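Local coordinates for protein 8-amino-8-demethylriboflavin N,N-dimethyltransferase (Streptomyces davawensis, PDB 4D7K) that catalyses the two successive S-adenosyl-L-methionine-dependent N-methylations that turn 8-amino-8-demethyl-D-riboflavin into the antibiotic roseoflavin, working as a homodimer, at residues T105-E110 with K149-E154; A115-L120 with L303-G308; R178-A183 with G244-V249. All coordinates share one frame; numbering follows the deposited sequence.

Interaction 1: T105-E110 with K149-E154; sequences TTFFAE and KEVRDE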
loop_
_atom_site.group_PDB
_atom_site.type_symbol
_atom_site.label_atom_id
_atom_site.label_comp_id
_atom_site.label_asym_id
_atom_site.label_seq_id
_atom_site.Cartn_x
_atom_site.Cartn_y
_atom_site.Cartn_z
ATOM N N THR A 105 -3.298 4.079 10.549
ATOM C CA THR A 105 -2.241 3.177 10.115
ATOM C C THR A 105 -2.592 1.721 10.440
ATOM O O THR A 105 -2.155 0.806 9.744
ATOM C CB THR A 105 -0.889 3.579 10.755
ATOM O OG1 THR A 105 -0.618 4.951 10.448
ATOM C CG2 THR A 105 0.250 2.731 10.221
ATOM N N THR A 106 -3.404 1.507 11.473
ATOM C CA THR A 106 -3.813 0.155 11.848
ATOM C C THR A 106 -5.161 -0.274 11.258
ATOM O O THR A 106 -5.314 -1.425 10.854
ATOM C CB THR A 106 -3.893 -0.010 13.380
ATOM O OG1 THR A 106 -4.739 1.006 13.934
ATOM C CG2 THR A 106 -2.508 0.090 14.000
ATOM N N PHE A 107 -6.131 0.637 11.213
ATOM C CA PHE A 107 -7.491 0.262 10.818
ATOM C C PHE A 107 -7.576 -0.302 9.405
ATOM O O PHE A 107 -8.184 -1.352 9.186
ATOM C CB PHE A 107 -8.450 1.451 10.925
ATOM C CG PHE A 107 -9.828 1.153 10.389
ATOM C CD1 PHE A 107 -10.714 0.377 11.114
ATOM C CD2 PHE A 107 -10.226 1.628 9.148
ATOM C CE1 PHE A 107 -11.977 0.088 10.616
ATOM C CE2 PHE A 107 -11.487 1.340 8.646
ATOM C CZ PHE A 107 -12.362 0.571 9.382
ATOM N N PHE A 108 -6.972 0.397 8.448
ATOM C CA PHE A 108 -7.092 0.031 7.039
ATOM C C PHE A 108 -6.250 -1.186 6.666
ATOM O O PHE A 108 -6.224 -1.598 5.506
ATOM C CB PHE A 108 -6.719 1.226 6.153
ATOM C CG PHE A 108 -7.671 2.375 6.283
ATOM C CD1 PHE A 108 -8.854 2.394 5.561
ATOM C CD2 PHE A 108 -7.410 3.410 7.162
ATOM C CE1 PHE A 108 -9.746 3.437 5.694
ATOM C CE2 PHE A 108 -8.299 4.457 7.302
ATOM C CZ PHE A 108 -9.469 4.472 6.566
ATOM N N ALA A 109 -5.569 -1.764 7.650
ATOM C CA ALA A 109 -4.754 -2.947 7.409
ATOM C C ALA A 109 -5.225 -4.106 8.267
ATOM O O ALA A 109 -4.617 -5.172 8.270
ATOM C CB ALA A 109 -3.290 -2.650 7.672
ATOM N N GLU A 110 -6.310 -3.890 9.003
ATOM C CA GLU A 110 -6.929 -4.973 9.748
ATOM C C GLU A 110 -7.466 -6.000 8.757
ATOM O O GLU A 110 -7.949 -5.628 7.686
ATOM C CB GLU A 110 -8.044 -4.448 10.657
ATOM C CG GLU A 110 -7.567 -3.568 11.813
ATOM C CD GLU A 110 -6.855 -4.352 12.902
ATOM O OE1 GLU A 110 -6.773 -5.593 12.799
ATOM O OE2 GLU A 110 -6.378 -3.727 13.871
ATOM N N LYS A 149 -14.261 -4.269 19.367
ATOM C CA LYS A 149 -13.924 -3.006 20.019
ATOM C C LYS A 149 -12.546 -2.486 19.605
ATOM O O LYS A 149 -12.358 -1.281 19.417
ATOM C CB LYS A 149 -13.986 -3.160 21.542
ATOM C CG LYS A 149 -13.418 -1.967 22.286
ATOM C CD LYS A 149 -13.698 -2.030 23.771
ATOM C CE LYS A 149 -13.041 -0.859 24.473
ATOM N NZ LYS A 149 -11.582 -0.822 24.177
ATOM N N GLU A 150 -11.588 -3.398 19.461
ATOM C CA GLU A 150 -10.218 -3.033 19.099
ATOM C C GLU A 150 -10.157 -2.294 17.759
ATOM O O GLU A 150 -9.410 -1.323 17.606
ATOM C CB GLU A 150 -9.342 -4.285 19.054
ATOM C CG GLU A 150 -7.892 -4.040 18.688
ATOM C CD GLU A 150 -7.034 -5.276 18.902
ATOM O OE1 GLU A 150 -7.435 -6.155 19.698
ATOM O OE2 GLU A 150 -5.960 -5.373 18.273
ATOM N N VAL A 151 -10.952 -2.757 16.799
ATOM C CA VAL A 151 -11.024 -2.133 15.481
ATOM C C VAL A 151 -11.912 -0.890 15.536
ATOM O O VAL A 151 -11.650 0.102 14.855
ATOM C CB VAL A 151 -11.547 -3.126 14.413
ATOM C CG1 VAL A 151 -11.653 -2.460 13.051
ATOM C CG2 VAL A 151 -10.624 -4.327 14.327
ATOM N N ARG A 152 -12.951 -0.939 16.365
ATOM C CA ARG A 152 -13.809 0.224 16.570
ATOM C C ARG A 152 -13.015 1.434 17.070
ATOM O O ARG A 152 -13.232 2.556 16.621
ATOM C CB ARG A 152 -14.932 -0.100 17.555
ATOM C CG ARG A 152 -15.780 1.106 17.925
ATOM C CD ARG A 152 -16.990 0.726 18.762
ATOM N NE ARG A 152 -16.650 0.439 20.152
ATOM C CZ ARG A 152 -16.943 -0.697 20.779
ATOM N NH1 ARG A 152 -17.581 -1.671 20.143
ATOM N NH2 ARG A 152 -16.593 -0.858 22.046
ATOM N N ASP A 153 -12.092 1.194 17.996
ATOM C CA ASP A 153 -11.301 2.270 18.591
ATOM C C ASP A 153 -10.238 2.811 17.638
ATOM O O ASP A 153 -9.891 3.990 17.690
ATOM C CB ASP A 153 -10.640 1.789 19.887
ATOM C CG ASP A 153 -11.649 1.501 20.981
ATOM O OD1 ASP A 153 -12.803 1.965 20.863
ATOM O OD2 ASP A 153 -11.286 0.820 21.966
ATOM N N GLU A 154 -9.712 1.948 16.778
ATOM C CA GLU A 154 -8.784 2.392 15.748
ATOM C C GLU A 154 -9.514 3.206 14.683
ATOM O O GLU A 154 -8.957 4.151 14.118
ATOM C CB GLU A 154 -8.073 1.198 15.117
ATOM C CG GLU A 154 -7.083 0.528 16.053
ATOM C CD GLU A 154 -6.606 -0.803 15.527
ATOM O OE1 GLU A 154 -7.071 -1.202 14.438
ATOM O OE2 GLU A 154 -5.774 -1.449 16.200
#
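Glu110 OE2 is the polar atom on which this contact turns: it approaches Glu154 OE1 to 2.7 Å and also forms a salt bridge with Lys35. Two carboxylate oxygens so close would normally repel, so one of the acids probably carries a proton, and the ammonium of Lys35, which pairs with OE2 of Glu154 and OE2 of Glu150 as well, should offset much of the remaining charge. The two carboxylates are almost coplanar, their planes 22° apart, although the side chains that carry them cross at about a right angle. Glu154 is extended beyond CG, whereas Glu110 bends at chi2 (-72°), which places CD. Glu110 OE1 is hydrogen-bonded to the hydroxyl of Tyr31. The length of glutamate brings both carboxylates to the same lysine, which three acids share.

Thr106 lies against the flank of the Glu154 side chain. Its OG1 comes as close as 3.0 Å to Glu154 CD, but its angles to the carboxylate oxygens are poor, and the hydroxyl is hydrogen-bonded instead to the carbonyl of Arg102, one turn back in its own helix. The apolar half belongs to Val151. Its CG1 meets the edge of the Phe107 ring near the ring plane, 3.5 Å from CE1, and its CG2 lies 4.0 Å from Glu110 CD, so the two branches part between ring and acid. A chi1 of 174° places Phe107 CG beside the carbonyl carbon, and the ring then offers CD1 and CE1 to the valine.

The contact thus joins the end of helix 102-107 to the first turns of helix 149-165, with helix 13-35 supplying Lys35 and Tyr31 and helix 111-118, for which Glu110 is the N-cap residue, following directly.

Interaction 2: A115-L120 with L303-G308; sequences AAYGDL and LVLVEG
Val304 meets the ring of Tyr117 with both of its methyl groups, the two side chains crossing at about a right angle. CG1 stands over one face, 3.7 Å from the ring centroid and 17° off the normal, a CH-pi contact displaced somewhat toward the rim on the CD1 side. CG2 lies nearest CD2 at 3.8 Å, so the fork of the valine spans the ring. The torsions account for this: CG1 is anti to the backbone N (chi1 169°) and CG2 anti to the carbonyl carbon. A beta-branched residue fits well here, offering two methyls to a flat surface.

CG1 also touches Ala116 CB at 3.6 Å, the small alanine meeting it with its one methyl. Leu120 adds its CD1, which meets Leu303 CD2 at 3.6 Å, these side chains again nearly perpendicular, and reaches Val304 CG2. Beyond the ring, Leu305 CD1 comes within 3.9 Å of Tyr117 OH. That hydroxyl is hydrogen-bonded to Asp301, one turn back along helix 293-305, while Phe28 of the second subunit meets the tyrosine ring.

No hydrogen bond joins the two segments; methyl groups and an aromatic face join the end of helix 111-118 and the start of helix 120-126 to the end of helix 293-305. Such a contact probably depends on shape and exclusion of water, with the one polar atom of the tyrosine side chain satisfied by a neighbouring aspartate.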
loop_
_atom_site.group_PDB
_atom_site.type_symbol
_atom_site.label_atom_id
_atom_site.label_comp_id
_atom_site.label_asym_id
_atom_site.label_seq_id
_atom_site.Cartn_x
_atom_site.Cartn_y
_atom_site.Cartn_z
ATOM N N ALA A 115 -9.626 -7.322 3.808
ATOM C CA ALA A 115 -10.375 -8.271 2.991
ATOM C C ALA A 115 -11.481 -7.586 2.188
ATOM O O ALA A 115 -11.878 -8.068 1.128
ATOM C CB ALA A 115 -10.962 -9.358 3.862
ATOM N N ALA A 116 -11.973 -6.462 2.701
ATOM C CA ALA A 116 -13.001 -5.693 2.009
ATOM C C ALA A 116 -12.425 -4.988 0.785
ATOM O O ALA A 116 -13.011 -5.032 -0.297
ATOM C CB ALA A 116 -13.633 -4.686 2.954
ATOM N N TYR A 117 -11.275 -4.339 0.958
ATOM C CA TYR A 117 -10.594 -3.687 -0.158
ATOM C C TYR A 117 -10.177 -4.704 -1.227
ATOM O O TYR A 117 -10.015 -4.356 -2.396
ATOM C CB TYR A 117 -9.383 -2.891 0.344
ATOM C CG TYR A 117 -9.781 -1.591 1.010
ATOM C CD1 TYR A 117 -10.260 -1.577 2.314
ATOM C CD2 TYR A 117 -9.707 -0.387 0.326
ATOM C CE1 TYR A 117 -10.645 -0.398 2.919
ATOM C CE2 TYR A 117 -10.086 0.797 0.923
ATOM C CZ TYR A 117 -10.554 0.785 2.220
ATOM O OH TYR A 117 -10.935 1.962 2.819
ATOM N N GLY A 118 -10.021 -5.962 -0.826
ATOM C CA GLY A 118 -9.729 -7.026 -1.768
ATOM C C GLY A 118 -10.936 -7.400 -2.609
ATOM O O GLY A 118 -10.802 -7.731 -3.790
ATOM N N ASP A 119 -12.120 -7.337 -2.002
ATOM C CA ASP A 119 -13.369 -7.680 -2.682
ATOM C C ASP A 119 -13.928 -6.523 -3.508
ATOM O O ASP A 119 -15.122 -6.481 -3.811
ATOM C CB ASP A 119 -14.418 -8.132 -1.667
ATOM C CG ASP A 119 -14.727 -9.609 -1.767
ATOM O OD1 ASP A 119 -14.499 -10.196 -2.848
ATOM O OD2 ASP A 119 -15.206 -10.182 -0.766
ATOM N N LEU A 120 -13.053 -5.592 -3.872
ATOM C CA LEU A 120 -13.442 -4.407 -4.628
ATOM C C LEU A 120 -14.019 -4.774 -5.994
ATOM O O LEU A 120 -14.896 -4.084 -6.516
ATOM C CB LEU A 120 -12.239 -3.478 -4.786
ATOM C CG LEU A 120 -12.431 -2.187 -5.575
ATOM C CD1 LEU A 120 -13.453 -1.306 -4.892
ATOM C CD2 LEU A 120 -11.102 -1.468 -5.720
ATOM N N LEU A 303 -16.718 3.384 -1.453
ATOM C CA LEU A 303 -17.130 2.250 -2.271
ATOM C C LEU A 303 -16.940 0.928 -1.531
ATOM O O LEU A 303 -17.740 0.006 -1.669
ATOM C CB LEU A 303 -16.337 2.244 -3.579
ATOM C CG LEU A 303 -16.959 1.603 -4.816
ATOM C CD1 LEU A 303 -16.357 2.228 -6.055
ATOM C CD2 LEU A 303 -16.721 0.108 -4.817
ATOM N N VAL A 304 -15.869 0.845 -0.751
ATOM C CA VAL A 304 -15.520 -0.384 -0.053
ATOM C C VAL A 304 -16.299 -0.542 1.254
ATOM O O VAL A 304 -16.806 -1.621 1.556
ATOM C CB VAL A 304 -14.004 -0.433 0.247
ATOM C CG1 VAL A 304 -13.678 -1.570 1.193
ATOM C CG2 VAL A 304 -13.205 -0.558 -1.049
ATOM N N LEU A 305 -16.409 0.544 2.013
ATOM C CA LEU A 305 -16.884 0.459 3.392
ATOM C C LEU A 305 -18.381 0.676 3.544
ATOM O O LEU A 305 -19.065 -0.139 4.156
ATOM C CB LEU A 305 -16.139 1.468 4.270
ATOM C CG LEU A 305 -14.639 1.232 4.458
ATOM C CD1 LEU A 305 -14.012 2.385 5.220
ATOM C CD2 LEU A 305 -14.389 -0.088 5.173
ATOM N N VAL A 306 -18.888 1.773 2.995
ATOM C CA VAL A 306 -20.276 2.150 3.236
ATOM C C VAL A 306 -21.140 2.149 1.978
ATOM O O VAL A 306 -20.648 1.960 0.866
ATOM C CB VAL A 306 -20.356 3.535 3.885
ATOM C CG1 VAL A 306 -19.646 3.519 5.227
ATOM C CG2 VAL A 306 -19.747 4.573 2.970
ATOM N N GLU A 307 -22.437 2.360 2.170
ATOM C CA GLU A 307 -23.397 2.316 1.075
ATOM C C GLU A 307 -23.668 3.715 0.522
ATOM O O GLU A 307 -24.127 3.871 -0.612
ATOM C CB GLU A 307 -24.696 1.656 1.547
ATOM C CG GLU A 307 -25.629 1.218 0.430
ATOM C CD GLU A 307 -26.684 2.257 0.114
ATOM O OE1 GLU A 307 -26.768 3.261 0.852
ATOM O OE2 GLU A 307 -27.432 2.067 -0.869
ATOM N N GLY A 308 -23.370 4.731 1.325
ATOM C CA GLY A 308 -23.584 6.111 0.931
ATOM C C GLY A 308 -22.664 6.566 -0.189
ATOM O O GLY A 308 -21.648 5.927 -0.475
#

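Interaction 3: R178-A183 with G244-V249; sequences RFTRFA and GCDAYV
Strands 181-183 and 247-249 run parallel, 4.7 Å apart at closest approach and 25° askew, pairing Phe182 with Ala247 and Ala183 with Tyr248. Ala183 takes part through both polar backbone atoms: its N donates to Ala247 O at 2.8 Å, and its O accepts from Val249 N at 2.9 Å. Before the strands settle into register, Asp246 lends its carboxylate to the opposite backbone. OD2 receives Thr180 N at 3.0 Å through its syn lone pair, nearly straight at 165°, and OD1 takes a weak bond from Arg181 N, though OD1 also lies 2.8 Å from Arg181 O, another acceptor. A chi1 of 54° puts CG between the backbone N and the carbonyl carbon, facing these amides; a short acid suits two successive N-H groups.

The pair lies at the centre of the class I methyltransferase sheet, in the Rossmann-like order 3-2-1-4-5-7-6, flanked by strands 204-209 and 280-285.

On the face bearing Phe182, Ala247 CB lies over the Phe179 ring in a CH-pi contact, 4.2 Å from the centroid, and helix 191-199 packs on Phe182. On the other face, the small Ala183 sets its CB 3.6 Å from Tyr248 CD2. Arg181, extended from CG to NE, lays one face of its guanidinium against Cys245 SG, 3.4 Å from NE, the soft sulphur accommodating the flat cation, while NH1 makes a weak hydrogen bond to Thr243 O.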
loop_
_atom_site.group_PDB
_atom_site.type_symbol
_atom_site.label_atom_id
_atom_site.label_comp_id
_atom_site.label_asym_id
_atom_site.label_seq_id
_atom_site.Cartn_x
_atom_site.Cartn_y
_atom_site.Cartn_z
ATOM N N ARG A 178 -16.610 35.855 8.775
ATOM C CA ARG A 178 -17.698 36.789 8.508
ATOM C C ARG A 178 -19.015 36.294 9.103
ATOM O O ARG A 178 -20.081 36.824 8.795
ATOM C CB ARG A 178 -17.847 37.040 7.000
ATOM C CG ARG A 178 -18.280 35.843 6.158
ATOM C CD ARG A 178 -18.197 36.195 4.673
ATOM N NE ARG A 178 -18.801 35.191 3.799
ATOM C CZ ARG A 178 -20.053 35.247 3.353
ATOM N NH1 ARG A 178 -20.836 36.256 3.704
ATOM N NH2 ARG A 178 -20.524 34.295 2.557
ATOM N N PHE A 179 -18.933 35.282 9.962
ATOM C CA PHE A 179 -20.099 34.804 10.699
ATOM C C PHE A 179 -19.829 34.888 12.196
ATOM O O PHE A 179 -18.680 34.819 12.631
ATOM C CB PHE A 179 -20.456 33.372 10.293
ATOM C CG PHE A 179 -20.732 33.214 8.828
ATOM C CD1 PHE A 179 -21.928 33.649 8.283
ATOM C CD2 PHE A 179 -19.791 32.633 7.991
ATOM C CE1 PHE A 179 -22.183 33.510 6.933
ATOM C CE2 PHE A 179 -20.039 32.489 6.643
ATOM C CZ PHE A 179 -21.237 32.930 6.111
ATOM N N THR A 180 -20.888 35.041 12.984
ATOM C CA THR A 180 -20.731 35.260 14.419
ATOM C C THR A 180 -21.400 34.192 15.274
ATOM O O THR A 180 -21.200 34.149 16.489
ATOM C CB THR A 180 -21.293 36.629 14.837
ATOM O OG1 THR A 180 -21.305 36.714 16.266
ATOM C CG2 THR A 180 -22.710 36.806 14.314
ATOM N N ARG A 181 -22.199 33.336 14.649
ATOM C CA ARG A 181 -22.852 32.260 15.381
ATOM C C ARG A 181 -22.947 30.989 14.542
ATOM O O ARG A 181 -23.669 30.932 13.546
ATOM C CB ARG A 181 -24.242 32.692 15.849
ATOM C CG ARG A 181 -24.837 31.752 16.879
ATOM C CD ARG A 181 -26.192 32.225 17.369
ATOM N NE ARG A 181 -26.774 31.271 18.309
ATOM C CZ ARG A 181 -28.045 31.279 18.693
ATOM N NH1 ARG A 181 -28.880 32.194 18.217
ATOM N NH2 ARG A 181 -28.483 30.367 19.550
ATOM N N PHE A 182 -22.213 29.967 14.962
ATOM C CA PHE A 182 -22.122 28.729 14.209
ATOM C C PHE A 182 -23.020 27.642 14.780
ATOM O O PHE A 182 -23.194 27.536 15.993
ATOM C CB PHE A 182 -20.672 28.245 14.175
ATOM C CG PHE A 182 -19.722 29.232 13.568
ATOM C CD1 PHE A 182 -19.116 30.203 14.349
ATOM C CD2 PHE A 182 -19.439 29.194 12.212
ATOM C CE1 PHE A 182 -18.242 31.117 13.790
ATOM C CE2 PHE A 182 -18.564 30.105 11.645
ATOM C CZ PHE A 182 -17.966 31.068 12.436
ATOM N N ALA A 183 -23.587 26.832 13.892
ATOM C CA ALA A 183 -24.418 25.709 14.294
ATOM C C ALA A 183 -23.918 24.436 13.630
ATOM O O ALA A 183 -24.254 24.150 12.479
ATOM C CB ALA A 183 -25.877 25.963 13.941
ATOM N N GLY A 244 -31.657 31.302 14.844
ATOM C CA GLY A 244 -31.007 32.598 14.889
ATOM C C GLY A 244 -29.523 32.548 14.580
ATOM O O GLY A 244 -28.818 33.547 14.724
ATOM N N CYS A 245 -29.045 31.383 14.157
ATOM C CA CYS A 245 -27.651 31.240 13.767
ATOM C C CYS A 245 -27.465 31.726 12.334
ATOM O O CYS A 245 -28.332 31.523 11.484
ATOM C CB CYS A 245 -27.196 29.789 13.915
ATOM S SG CYS A 245 -27.228 29.180 15.623
ATOM N N ASP A 246 -26.343 32.385 12.068
ATOM C CA ASP A 246 -26.096 32.931 10.740
ATOM C C ASP A 246 -25.179 32.017 9.930
ATOM O O ASP A 246 -24.830 32.325 8.791
ATOM C CB ASP A 246 -25.507 34.344 10.834
ATOM C CG ASP A 246 -24.271 34.406 11.707
ATOM O OD1 ASP A 246 -24.143 33.569 12.621
ATOM O OD2 ASP A 246 -23.428 35.299 11.482
ATOM N N ALA A 247 -24.805 30.885 10.520
ATOM C CA ALA A 247 -24.018 29.882 9.814
ATOM C C ALA A 247 -24.373 28.480 10.296
ATOM O O ALA A 247 -24.210 28.161 11.471
ATOM C CB ALA A 247 -22.528 30.146 9.992
ATOM N N TYR A 248 -24.870 27.654 9.382
ATOM C CA TYR A 248 -25.192 26.265 9.682
ATOM C C TYR A 248 -24.250 25.339 8.929
ATOM O O TYR A 248 -24.047 25.494 7.725
ATOM C CB TYR A 248 -26.644 25.951 9.322
ATOM C CG TYR A 248 -27.647 26.617 10.228
ATOM C CD1 TYR A 248 -27.961 27.960 10.078
ATOM C CD2 TYR A 248 -28.284 25.902 11.235
ATOM C CE1 TYR A 248 -28.876 28.573 10.910
ATOM C CE2 TYR A 248 -29.205 26.509 12.071
ATOM C CZ TYR A 248 -29.497 27.845 11.902
ATOM O OH TYR A 248 -30.412 28.459 12.726
ATOM N N VAL A 249 -23.673 24.375 9.641
ATOM C CA VAL A 249 -22.654 23.507 9.064
ATOM C C VAL A 249 -23.074 22.036 9.071
ATOM O O VAL A 249 -23.432 21.487 10.111
ATOM C CB VAL A 249 -21.316 23.654 9.812
ATOM C CG1 VAL A 249 -20.252 22.776 9.178
ATOM C CG2 VAL A 249 -20.877 25.120 9.838
#

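How the interactions relate
All three contacts are largely buried, yet their chemistry follows their place. Interactions 1 and 2 are helix contacts in the helical region near the dimer partner: helices 102-107 and 111-118 follow each other, and the two contacts touch where Phe108 CE1 lies 3.4 Å from Tyr117 OH. Interaction 1 mixes buried acids with a hydrophobic patch, whereas interaction 2 is wholly apolar across its segments; both also reach the second subunit. Interaction 3 lies on the opposite side of the chain's centre, about 35 and 36 Å from them between centres, away from the partner chain. There, backbone hydrogen bonds, helped by the Asp246 carboxylate, join the side-chain packing, and its entry loops include exposed residues.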